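Local coordinates for DUF3218 domain-containing protein (Pseudomonas aeruginosa, PDB 2IGS) that is of unknown function but belongs to the DUF3218 family, which is grouped with lysozyme-like proteins, at residues Lys21-Ala24 with Arg25-Asn28; Ala36-Ile39 with Glu40-Ile44; Ala70-Ile73 with Ala74-Val77; Gly140-Ser143 with Gln144-Leu148; Pro161-Trp164 with Gln165-Leu169. All coordinates share one frame; numbering follows the deposited sequence. Where two conformers were deposited one is given.

Interaction 1: Lys21-Ala24 with Arg25-Asn28; sequences KGFA and RQCN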
loop_
_atom_site.group_PDB
_atom_site.type_symbol
_atom_site.label_atom_id
_atom_site.label_comp_id
_atom_site.label_asym_id
_atom_site.label_seq_id
_atom_site.Cartn_x
_atom_site.Cartn_y
_atom_site.Cartn_z
ATOM N N LYS F 21 36.163 17.760 35.628
ATOM C CA LYS F 21 36.956 16.704 36.267
ATOM C C LYS F 21 37.608 17.243 37.575
ATOM O O LYS F 21 37.645 16.561 38.602
ATOM C CB LYS F 21 37.991 16.144 35.275
ATOM C CG LYS F 21 38.533 14.765 35.636
ATOM C CD LYS F 21 39.393 14.142 34.515
ATOM C CE LYS F 21 40.279 13.032 35.095
ATOM N NZ LYS F 21 40.795 12.042 34.086
ATOM N N GLY F 22 38.053 18.496 37.526
ATOM C CA GLY F 22 38.676 19.169 38.653
ATOM C C GLY F 22 37.732 19.508 39.792
ATOM O O GLY F 22 38.093 19.315 40.960
ATOM N N PHE F 23 36.541 20.026 39.463
ATOM C CA PHE F 23 35.507 20.267 40.472
ATOM C C PHE F 23 35.105 18.950 41.143
ATOM O O PHE F 23 34.995 18.897 42.354
ATOM C CB PHE F 23 34.267 20.953 39.888
ATOM C CG PHE F 23 34.492 22.374 39.421
ATOM C CD1 PHE F 23 35.338 23.237 40.107
ATOM C CD2 PHE F 23 33.800 22.858 38.320
ATOM C CE1 PHE F 23 35.518 24.552 39.687
ATOM C CE2 PHE F 23 33.966 24.187 37.883
ATOM C CZ PHE F 23 34.826 25.027 38.576
ATOM N N ALA F 24 34.910 17.898 40.348
ATOM C CA ALA F 24 34.415 16.608 40.832
ATOM C C ALA F 24 35.398 15.930 41.773
ATOM O O ALA F 24 34.997 15.287 42.745
ATOM C CB ALA F 24 34.073 15.669 39.655
ATOM N N ARG F 25 36.684 16.072 41.470
ATOM C CA ARG F 25 37.731 15.557 42.340
ATOM C C ARG F 25 37.758 16.313 43.682
ATOM O O ARG F 25 37.918 15.694 44.732
ATOM C CB ARG F 25 39.093 15.563 41.641
ATOM C CG ARG F 25 40.156 14.808 42.427
ATOM C CD ARG F 25 41.511 14.774 41.749
ATOM N NE ARG F 25 42.543 15.090 42.733
ATOM C CZ ARG F 25 42.978 14.258 43.679
ATOM N NH1 ARG F 25 42.495 13.024 43.774
ATOM N NH2 ARG F 25 43.900 14.665 44.534
ATOM N N GLN F 26 37.589 17.638 43.634
ATOM C CA GLN F 26 37.341 18.445 44.832
ATOM C C GLN F 26 36.181 17.887 45.644
ATOM O O GLN F 26 36.234 17.834 46.864
ATOM C CB GLN F 26 36.980 19.882 44.466
ATOM C CG GLN F 26 38.117 20.759 44.066
ATOM C CD GLN F 26 37.893 22.202 44.486
ATOM O OE1 GLN F 26 37.777 22.503 45.687
ATOM N NE2 GLN F 26 37.833 23.103 43.510
ATOM N N CYS F 27 35.118 17.499 44.951
ATOM C CA CYS F 27 33.927 16.992 45.605
ATOM C C CYS F 27 34.182 15.656 46.281
ATOM O O CYS F 27 34.045 15.534 47.498
ATOM C CB CYS F 27 32.795 16.879 44.596
ATOM S SG CYS F 27 32.137 18.493 44.146
ATOM N N ASN F 28 34.565 14.665 45.480
ATOM C CA ASN F 28 34.861 13.329 45.977
ATOM C C ASN F 28 35.884 12.660 45.066
ATOM O O ASN F 28 35.548 12.263 43.943
ATOM C CB ASN F 28 33.579 12.481 46.072
ATOM C CG ASN F 28 33.825 11.098 46.670
ATOM O OD1 ASN F 28 34.902 10.817 47.191
ATOM N ND2 ASN F 28 32.825 10.230 46.595
#
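Arg-25 N bonds back to Lys-21 O, and each following amide repeats the step to the carbonyl four residues earlier. Residues 21 to 27 form the end of helix 12-27, and Asn-28 follows it. Gln-26 N bonds to Gly-22 O and Cys-27 N to Phe-23 O. Asn-28 N closes the series on Ala-24 O at 2.8 Å, with a nearly straight N-H...O angle of 173°. Asn-28 itself has already left helical backbone angles.

Gln-26 lies back over the preceding turn. Its CG is beside its own backbone N (chi1 -77°) and comes within 3.4 Å of Gly-22 O. The amide end meets the Phe-23 ring at the edge, near the ring plane, where Gln-26 NE2 is 4.2 Å from Phe-23 CD1. Cys-27 SG lies 3.4 Å from Phe-23 O. This sulfur is bound to Cys-91 SG in a disulfide, which ties the helix end to helix 87-113. Phe-23 and Ala-24 also face that helix, on Ile-95 and Leu-96. Lys-87 NZ bonds to Gln-26 O, and Asn-28 OD1 takes a bond from Gly-30 N. The arrangement is typical of the C-terminal end of an alpha-helix, here fastened to a neighbouring helix by a disulfide.

Interaction 2: Ala36-Ile39 with Glu40-Ile44; sequences AQTI and EAWDI
Thr-38 and Trp-42 make the main apolar contact, one turn apart on helix 35-48. Their side chains lie side by side and point the same way. The methyl CG2 of Thr-38 sits over one face of the indole, 3.5 Å from Trp-42 CZ3 and 3.6 Å from Trp-42 CE3. It gets there because it is anti to the backbone N of Thr-38, while OG1 lies beside that N (chi1 -57°). The threonine therefore gives its methyl to the ring and its hydroxyl to the carbonyl of Pro-34, just ahead of the helix.

Ile-39 and Asp-43 form a second pair with the same spacing. The branch CG2 of Ile-39 lies alongside the carboxylate, 3.6 Å from Asp-43 OD2.

The backbone bonds of residues 40-43 are those of a regular alpha-helix. Glu-40, Ala-41, Trp-42 and Asp-43 each donate to the carbonyl four residues back. The shortest are Ala-41 N to Gln-37 O and Asp-43 N to Ile-39 O, both 2.9 Å. Ile-44 N instead bonds three residues back, to Ala-41 O. The helix is part of a helical bundle, in which Trp-42 packs between helices 12-27, 87-113 and 203-216 and bonds through NE1 to Thr-204 O.

The charged and amide ends turn away from one another. Glu-40 is extended beyond CG (chi2 176°). Asp-43 OD2 makes a salt bridge to Arg-47, Glu-40 OE1 makes one to Lys-110, Glu-40 OE2 bonds to Tyr-117 OH, and Gln-37 NE2 bonds to Asp-107 OD2.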
loop_
_atom_site.group_PDB
_atom_site.type_symbol
_atom_site.label_atom_id
_atom_site.label_comp_id
_atom_site.label_asym_id
_atom_site.label_seq_id
_atom_site.Cartn_x
_atom_site.Cartn_y
_atom_site.Cartn_z
ATOM N N ALA F 36 33.980 10.258 28.969
ATOM C CA ALA F 36 33.563 10.047 27.577
ATOM C C ALA F 36 32.219 10.682 27.258
ATOM O O ALA F 36 32.110 11.408 26.278
ATOM C CB ALA F 36 33.565 8.549 27.207
ATOM N N GLN F 37 31.218 10.414 28.103
ATOM C CA GLN F 37 29.878 10.977 27.958
ATOM C C GLN F 37 29.838 12.500 28.103
ATOM O O GLN F 37 29.078 13.173 27.402
ATOM C CB GLN F 37 28.888 10.335 28.941
ATOM C CG GLN F 37 28.694 8.828 28.758
ATOM C CD GLN F 37 29.547 7.987 29.701
ATOM O OE1 GLN F 37 30.716 8.294 29.948
ATOM N NE2 GLN F 37 28.961 6.913 30.223
ATOM N N THR F 38 30.664 13.032 28.997
ATOM C CA THR F 38 30.723 14.480 29.251
ATOM C C THR F 38 31.309 15.271 28.062
ATOM O O THR F 38 30.721 16.277 27.648
ATOM C CB THR F 38 31.493 14.787 30.550
ATOM O OG1 THR F 38 30.868 14.095 31.639
ATOM C CG2 THR F 38 31.478 16.265 30.844
ATOM N N ILE F 39 32.443 14.810 27.520
ATOM C CA ILE F 39 33.005 15.406 26.299
ATOM C C ILE F 39 31.988 15.336 25.144
ATOM O O ILE F 39 31.726 16.352 24.480
ATOM C CB ILE F 39 34.360 14.750 25.850
ATOM C CG1 ILE F 39 35.434 14.836 26.946
ATOM C CG2 ILE F 39 34.873 15.417 24.584
ATOM C CD1 ILE F 39 36.473 13.689 26.919
ATOM N N GLU F 40 31.422 14.140 24.922
ATOM C CA GLU F 40 30.475 13.910 23.839
ATOM C C GLU F 40 29.216 14.779 23.945
ATOM O O GLU F 40 28.784 15.365 22.959
ATOM C CB GLU F 40 30.098 12.421 23.721
ATOM C CG GLU F 40 29.238 12.150 22.497
ATOM C CD GLU F 40 28.905 10.690 22.275
ATOM O OE1 GLU F 40 29.405 9.838 23.026
ATOM O OE2 GLU F 40 28.106 10.401 21.355
ATOM N N ALA F 41 28.631 14.852 25.134
ATOM C CA ALA F 41 27.451 15.708 25.384
ATOM C C ALA F 41 27.731 17.181 25.067
ATOM O O ALA F 41 26.949 17.846 24.392
ATOM C CB ALA F 41 26.985 15.555 26.843
ATOM N N TRP F 42 28.856 17.696 25.554
ATOM C CA TRP F 42 29.148 19.137 25.431
ATOM C C TRP F 42 29.772 19.517 24.073
ATOM O O TRP F 42 29.877 20.689 23.742
ATOM C CB TRP F 42 29.974 19.616 26.637
ATOM C CG TRP F 42 29.129 19.706 27.919
ATOM C CD1 TRP F 42 27.753 19.821 28.001
ATOM C CD2 TRP F 42 29.611 19.756 29.276
ATOM N NE1 TRP F 42 27.357 19.930 29.319
ATOM C CE2 TRP F 42 28.472 19.875 30.123
ATOM C CE3 TRP F 42 30.893 19.682 29.860
ATOM C CZ2 TRP F 42 28.577 19.920 31.524
ATOM C CZ3 TRP F 42 30.999 19.745 31.256
ATOM C CH2 TRP F 42 29.837 19.872 32.070
ATOM N N ASP F 43 30.169 18.518 23.285
ATOM C CA ASP F 43 30.447 18.727 21.853
ATOM C C ASP F 43 29.192 18.829 20.967
ATOM O O ASP F 43 29.276 19.302 19.828
ATOM C CB ASP F 43 31.382 17.627 21.299
ATOM C CG ASP F 43 32.856 17.837 21.687
ATOM O OD1 ASP F 43 33.243 18.937 22.154
ATOM O OD2 ASP F 43 33.642 16.879 21.522
ATOM N N ILE F 44 28.041 18.394 21.484
ATOM C CA ILE F 44 26.797 18.319 20.690
ATOM C C ILE F 44 26.475 19.588 19.863
ATOM O O ILE F 44 26.354 19.476 18.649
ATOM C CB ILE F 44 25.556 17.777 21.500
ATOM C CG1 ILE F 44 25.716 16.284 21.850
ATOM C CG2 ILE F 44 24.270 17.951 20.710
ATOM C CD1 ILE F 44 24.578 15.729 22.697
#

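Interaction 3: Ala70-Ile73 with Ala74-Val77; sequences AQEI and ANGV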
loop_
_atom_site.group_PDB
_atom_site.type_symbol
_atom_site.label_atom_id
_atom_site.label_comp_id
_atom_site.label_asym_id
_atom_site.label_seq_id
_atom_site.Cartn_x
_atom_site.Cartn_y
_atom_site.Cartn_z
ATOM N N ALA F 70 32.346 32.040 26.843
ATOM C CA ALA F 70 32.703 33.050 27.880
ATOM C C ALA F 70 31.844 32.958 29.138
ATOM O O ALA F 70 32.381 33.005 30.243
ATOM C CB ALA F 70 32.678 34.484 27.323
ATOM N N GLN F 71 30.524 32.820 28.968
ATOM C CA GLN F 71 29.603 32.677 30.110
ATOM C C GLN F 71 29.946 31.418 30.891
ATOM O O GLN F 71 29.859 31.389 32.114
ATOM C CB GLN F 71 28.145 32.570 29.663
ATOM C CG GLN F 71 27.635 33.678 28.770
ATOM C CD GLN F 71 26.265 33.364 28.186
ATOM O OE1 GLN F 71 25.839 32.196 28.133
ATOM N NE2 GLN F 71 25.559 34.406 27.744
ATOM N N GLU F 72 30.324 30.377 30.161
ATOM C CA GLU F 72 30.645 29.080 30.758
ATOM C C GLU F 72 31.930 29.169 31.599
ATOM O O GLU F 72 32.029 28.599 32.698
ATOM C CB GLU F 72 30.759 28.047 29.634
ATOM C CG GLU F 72 30.157 26.699 29.906
ATOM C CD GLU F 72 28.912 26.753 30.763
ATOM O OE1 GLU F 72 27.792 26.562 30.238
ATOM O OE2 GLU F 72 29.061 26.980 31.973
ATOM N N ILE F 73 32.898 29.916 31.079
ATOM C CA ILE F 73 34.136 30.224 31.791
ATOM C C ILE F 73 33.830 31.026 33.059
ATOM O O ILE F 73 34.262 30.656 34.156
ATOM C CB ILE F 73 35.162 30.952 30.847
ATOM C CG1 ILE F 73 35.707 29.989 29.791
ATOM C CG2 ILE F 73 36.288 31.619 31.647
ATOM C CD1 ILE F 73 36.461 30.678 28.655
ATOM N N ALA F 74 33.060 32.101 32.913
ATOM C CA ALA F 74 32.632 32.913 34.058
ATOM C C ALA F 74 31.900 32.097 35.134
ATOM O O ALA F 74 32.079 32.336 36.330
ATOM C CB ALA F 74 31.783 34.084 33.604
ATOM N N ASN F 75 31.095 31.133 34.722
ATOM C CA ASN F 75 30.408 30.287 35.684
ATOM C C ASN F 75 31.333 29.317 36.447
ATOM O O ASN F 75 31.136 29.059 37.642
ATOM C CB ASN F 75 29.274 29.523 35.011
ATOM C CG ASN F 75 28.494 28.681 35.989
ATOM O OD1 ASN F 75 27.758 29.198 36.826
ATOM N ND2 ASN F 75 28.676 27.371 35.909
ATOM N N GLY F 76 32.329 28.783 35.747
ATOM C CA GLY F 76 33.355 27.961 36.371
ATOM C C GLY F 76 34.108 28.737 37.422
ATOM O O GLY F 76 34.384 28.203 38.494
ATOM N N VAL F 77 34.437 29.999 37.118
ATOM C CA VAL F 77 35.031 30.895 38.103
ATOM C C VAL F 77 34.150 31.012 39.359
ATOM O O VAL F 77 34.658 30.922 40.483
ATOM C CB VAL F 77 35.383 32.312 37.533
ATOM C CG1 VAL F 77 35.986 33.204 38.637
ATOM C CG2 VAL F 77 36.364 32.216 36.360
HETATM O O HOH W 1 30.581 26.119 33.861
#
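Glu-72 and Asn-75 are joined through one water. It donates to Glu-72 OE2 at 2.6 Å and accepts from Asn-75 ND2 at 3.1 Å. The two side chains lie side by side and point the same way, with the carboxylate and amide planes nearly perpendicular, 83° apart. The two polar ends do not meet directly: Glu-72 OE2 is 4.0 Å from Asn-75 ND2.

The glutamate chain bends at chi2 (34°), which brings its end back toward Asn-75. The other oxygen, OE1, accepts a bond from Thr-204 N. The carboxylate is therefore held at both oxygens, by the water and by a backbone amide. Arg-202 NE makes a long, weak ion pair with OE2.

Four backbone bonds fix the spacing of these groups. Ala-74, Asn-75, Gly-76 and Val-77 donate to the carbonyls of Ala-70, Gln-71, Glu-72 and Ile-73. On another side of the helix, which is open to solvent, Val-77 CG2 comes back to 3.4 Å from Ile-73 O.

The two segments lie within helix 63-82. Glu-72 packs on Leu-16 and Asn-75 on Tyr-20, both of helix 12-27, while Thr-204 places the start of helix 203-216 beside the glutamate.

Interaction 4: Gly140-Ser143 with Gln144-Leu148; sequences GGIS and QESGL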
loop_
_atom_site.group_PDB
_atom_site.type_symbol
_atom_site.label_atom_id
_atom_site.label_comp_id
_atom_site.label_asym_id
_atom_site.label_seq_id
_atom_site.Cartn_x
_atom_site.Cartn_y
_atom_site.Cartn_z
ATOM N N GLY F 140 3.429 25.331 10.770
ATOM C CA GLY F 140 4.691 26.012 10.923
ATOM C C GLY F 140 4.555 27.406 11.515
ATOM O O GLY F 140 5.538 28.115 11.584
ATOM N N GLY F 141 3.358 27.808 11.942
ATOM C CA GLY F 141 3.164 29.177 12.421
ATOM C C GLY F 141 3.243 29.229 13.936
ATOM O O GLY F 141 3.580 28.238 14.592
ATOM N N ILE F 142 2.947 30.394 14.485
ATOM C CA ILE F 142 2.822 30.568 15.911
ATOM C C ILE F 142 1.356 31.025 16.131
ATOM O O ILE F 142 0.839 31.857 15.394
ATOM C CB ILE F 142 3.910 31.573 16.464
ATOM C CG1 ILE F 142 5.336 31.036 16.231
ATOM C CG2 ILE F 142 3.684 31.892 17.958
ATOM C CD1 ILE F 142 6.492 32.086 16.453
ATOM N N SER F 143 0.671 30.410 17.088
ATOM C CA SER F 143 -0.701 30.798 17.451
ATOM C C SER F 143 -0.718 30.974 18.958
ATOM O O SER F 143 0.295 30.702 19.605
ATOM C CB SER F 143 -1.698 29.715 17.052
ATOM O OG SER F 143 -1.662 28.653 17.997
ATOM N N GLN F 144 -1.852 31.401 19.525
ATOM C CA GLN F 144 -1.934 31.542 20.972
ATOM C C GLN F 144 -1.965 30.227 21.704
ATOM O O GLN F 144 -1.969 30.218 22.916
ATOM C CB GLN F 144 -3.073 32.464 21.459
ATOM C CG GLN F 144 -4.043 32.997 20.422
ATOM C CD GLN F 144 -4.771 34.240 20.933
ATOM O OE1 GLN F 144 -4.771 34.532 22.139
ATOM N NE2 GLN F 144 -5.393 34.975 20.026
ATOM N N GLU F 145 -1.972 29.119 20.971
ATOM C CA GLU F 145 -1.808 27.802 21.577
ATOM C C GLU F 145 -0.342 27.449 21.765
ATOM O O GLU F 145 -0.041 26.501 22.480
ATOM C CB GLU F 145 -2.484 26.707 20.743
ATOM C CG GLU F 145 -4.010 26.646 20.851
ATOM C CD GLU F 145 -4.516 26.344 22.254
ATOM O OE1 GLU F 145 -3.743 25.849 23.098
ATOM O OE2 GLU F 145 -5.708 26.594 22.523
ATOM N N SER F 146 0.553 28.179 21.094
ATOM C CA SER F 146 1.996 27.968 21.220
ATOM C C SER F 146 2.541 28.285 22.608
ATOM O O SER F 146 1.976 29.108 23.345
ATOM C CB SER F 146 2.769 28.820 20.199
ATOM O OG SER F 146 2.465 28.422 18.875
ATOM N N GLY F 147 3.650 27.633 22.952
ATOM C CA GLY F 147 4.359 27.890 24.191
ATOM C C GLY F 147 5.844 27.952 23.934
ATOM O O GLY F 147 6.276 28.406 22.888
ATOM N N LEU F 148 6.620 27.465 24.892
ATOM C CA LEU F 148 8.068 27.545 24.858
ATOM C C LEU F 148 8.713 26.402 24.086
ATOM O O LEU F 148 8.449 25.220 24.345
ATOM C CB LEU F 148 8.598 27.501 26.298
ATOM C CG LEU F 148 8.869 28.765 27.117
ATOM C CD1 LEU F 148 8.559 30.011 26.341
ATOM C CD2 LEU F 148 8.171 28.721 28.475
HETATM O O HOH W 2 0.465 26.922 18.156
#
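Ser-143 and Ser-146 face each other across a tight turn, and each hydroxyl accepts a backbone N-H. Ser-146 points its CB toward residues 140-143, and its OG accepts the backbone N-H of Ser-143, with Ser-143 N 3.2 Å from Ser-146 OG. This bond is fairly straight, at 164°. The return bond is between backbones: Ser-146 N donates to Ser-143 O at 2.9 Å.

The hydroxyl of Ser-143 reaches forward to the amide of Glu-145. OG stands between its own backbone N and carbonyl carbon (chi1 78°). From there Ser-143 OG accepts a bond from Glu-145 N at 3.0 Å. The two hydroxyls do not meet, with Ser-143 OG 4.2 Å from Ser-146 OG. A water spans them, 2.7 Å from Ser-143 OG and donating to Ser-146 OG at 2.6 Å. Ser-146 OG also bonds to Ser-135 O, so three partners, Ser-143 N, Ser-135 O and the water, grip the hydroxyl of this buried residue.

Ile-142 lays its CG2 branch against the Ser-146 side chain, with Ile-142 CG2 3.8 Å from Ser-146 OG. Glu-145 leads its carboxylate away from the turn, where OE1 forms a salt bridge with Arg-157. An acetic acid molecule, probably from the crystallisation liquor, lies near this side chain.

The arrangement is a type I beta turn from Ser-143 to Ser-146, with an ST turn at its first serine. It lies in the connection between strands 132-134 and 148-150.

Interaction 5: Pro161-Trp164 with Gln165-Leu169; sequences PGTW and QAMTL
A Met-aromatic contact closes the end of the short helix 161-165. Selenomethionine Met-167 places SE beside the Trp-164 indole, 5.1 Å from the centroid of its six-membered ring. The approach is oblique, 65° off the ring normal, and the nearest ring atom is Trp-164 CE3 at 3.8 Å from Met-167 SE. The two side chains cross at about a right angle. With chi1 at 165° the indole leads away from the backbone N, toward Met-167 and Leu-169. Leu-169 CD2 also reaches it, 4.1 Å from Trp-164 CZ3. Beyond the segments, Lys-174 makes a cation-pi contact with this ring.

The end of Met-167 folds back on Thr-163, with Met-167 CE 3.4 Å from Thr-163 OG1.

Gln-165 N and Ala-166 N bond to Pro-161 O and Gly-162 O. Met-167 N then reaches only three residues back, to Trp-164 O, as the chain leaves the helix. Met-167 and Leu-169 continue onto helix 203-216, touching Tyr-213 and Leu-209. Thr-163 packs on Pro-29 of a neighbouring subunit. This is a helix C-terminal turn, whose following residues fold their apolar side chains back toward it.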
loop_
_atom_site.group_PDB
_atom_site.type_symbol
_atom_site.label_atom_id
_atom_site.label_comp_id
_atom_site.label_asym_id
_atom_site.label_seq_id
_atom_site.Cartn_x
_atom_site.Cartn_y
_atom_site.Cartn_z
ATOM N N PRO F 161 3.138 16.581 32.026
ATOM C CA PRO F 161 3.554 16.643 33.436
ATOM C C PRO F 161 4.105 15.305 33.939
ATOM O O PRO F 161 4.968 15.288 34.821
ATOM C CB PRO F 161 2.254 16.995 34.181
ATOM C CG PRO F 161 1.145 16.641 33.238
ATOM C CD PRO F 161 1.721 16.962 31.878
ATOM N N GLY F 162 3.615 14.205 33.368
ATOM C CA GLY F 162 4.098 12.864 33.690
ATOM C C GLY F 162 5.488 12.561 33.162
ATOM O O GLY F 162 6.370 12.146 33.915
ATOM N N THR F 163 5.687 12.759 31.863
ATOM C CA THR F 163 6.994 12.508 31.233
ATOM C C THR F 163 8.054 13.509 31.697
ATOM O O THR F 163 9.247 13.216 31.640
ATOM C CB THR F 163 6.904 12.378 29.682
ATOM O OG1 THR F 163 7.974 13.088 29.048
ATOM C CG2 THR F 163 5.621 12.919 29.208
ATOM N N TRP F 164 7.599 14.662 32.186
ATOM C CA TRP F 164 8.446 15.612 32.900
ATOM C C TRP F 164 8.968 15.033 34.220
ATOM O O TRP F 164 10.155 15.159 34.539
ATOM C CB TRP F 164 7.682 16.907 33.147
ATOM C CG TRP F 164 8.304 17.807 34.156
ATOM C CD1 TRP F 164 7.868 18.023 35.423
ATOM C CD2 TRP F 164 9.470 18.621 33.988
ATOM N NE1 TRP F 164 8.680 18.923 36.055
ATOM C CE2 TRP F 164 9.672 19.310 35.198
ATOM C CE3 TRP F 164 10.360 18.841 32.930
ATOM C CZ2 TRP F 164 10.728 20.198 35.390
ATOM C CZ3 TRP F 164 11.411 19.735 33.124
ATOM C CH2 TRP F 164 11.585 20.397 34.347
ATOM N N GLN F 165 8.067 14.405 34.977
ATOM C CA GLN F 165 8.407 13.753 36.245
ATOM C C GLN F 165 9.417 12.623 36.019
ATOM O O GLN F 165 10.280 12.370 36.871
ATOM C CB GLN F 165 7.148 13.191 36.924
ATOM C CG GLN F 165 6.163 14.228 37.477
ATOM C CD GLN F 165 4.904 13.594 38.060
ATOM O OE1 GLN F 165 4.973 12.619 38.810
ATOM N NE2 GLN F 165 3.746 14.150 37.718
ATOM N N ALA F 166 9.301 11.962 34.865
ATOM C CA ALA F 166 10.153 10.820 34.498
ATOM C C ALA F 166 11.557 11.210 33.985
ATOM O O ALA F 166 12.415 10.335 33.790
ATOM C CB ALA F 166 9.451 9.963 33.462
HETATM N N MSE F 167 11.779 12.505 33.751
HETATM C CA MSE F 167 13.076 12.989 33.291
HETATM C C MSE F 167 14.108 12.985 34.418
HETATM O O MSE F 167 13.814 13.396 35.531
HETATM C CB MSE F 167 12.938 14.389 32.709
HETATM C CG MSE F 167 12.373 14.379 31.306
HETATM SE SE MSE F 167 11.804 16.114 30.642
HETATM C CE MSE F 167 10.387 15.410 29.556
ATOM N N THR F 168 15.314 12.517 34.122
ATOM C CA THR F 168 16.427 12.579 35.079
ATOM C C THR F 168 17.203 13.907 34.901
ATOM O O THR F 168 17.895 14.121 33.890
ATOM C CB THR F 168 17.359 11.363 34.919
ATOM O OG1 THR F 168 16.572 10.173 34.911
ATOM C CG2 THR F 168 18.340 11.285 36.063
ATOM N N LEU F 169 17.073 14.782 35.896
ATOM C CA LEU F 169 17.502 16.172 35.792
ATOM C C LEU F 169 17.880 16.724 37.171
ATOM O O LEU F 169 17.132 16.517 38.136
ATOM C CB LEU F 169 16.349 16.975 35.194
ATOM C CG LEU F 169 16.545 18.221 34.335
ATOM C CD1 LEU F 169 17.676 18.100 33.338
ATOM C CD2 LEU F 169 15.233 18.489 33.621
#

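Interactions 1, 2 and 3 lie on helices 12-27, 35-48 and 63-82 of the helical bundle. Interactions 1 and 3 touch, Phe-23 CZ packing 3.2 Å from Gly-76 O. Interaction 2 touches neither. Interactions 1, 2 and 5 are partly buried. Interaction 1 is a helix end tied by a disulfide. Interaction 2 has its centre closest of the five to the centre of the chain, and mixes a buried tryptophan with charged side chains bonded elsewhere. Interactions 3 and 4 are surface contacts, and both use a water bridge. Interaction 4 is a loop turn held by serine hydroxyls. Interaction 5, at a helix exit, is more apolar than interactions 3 and 4. Interactions 2 and 5 both pack on helix 203-216.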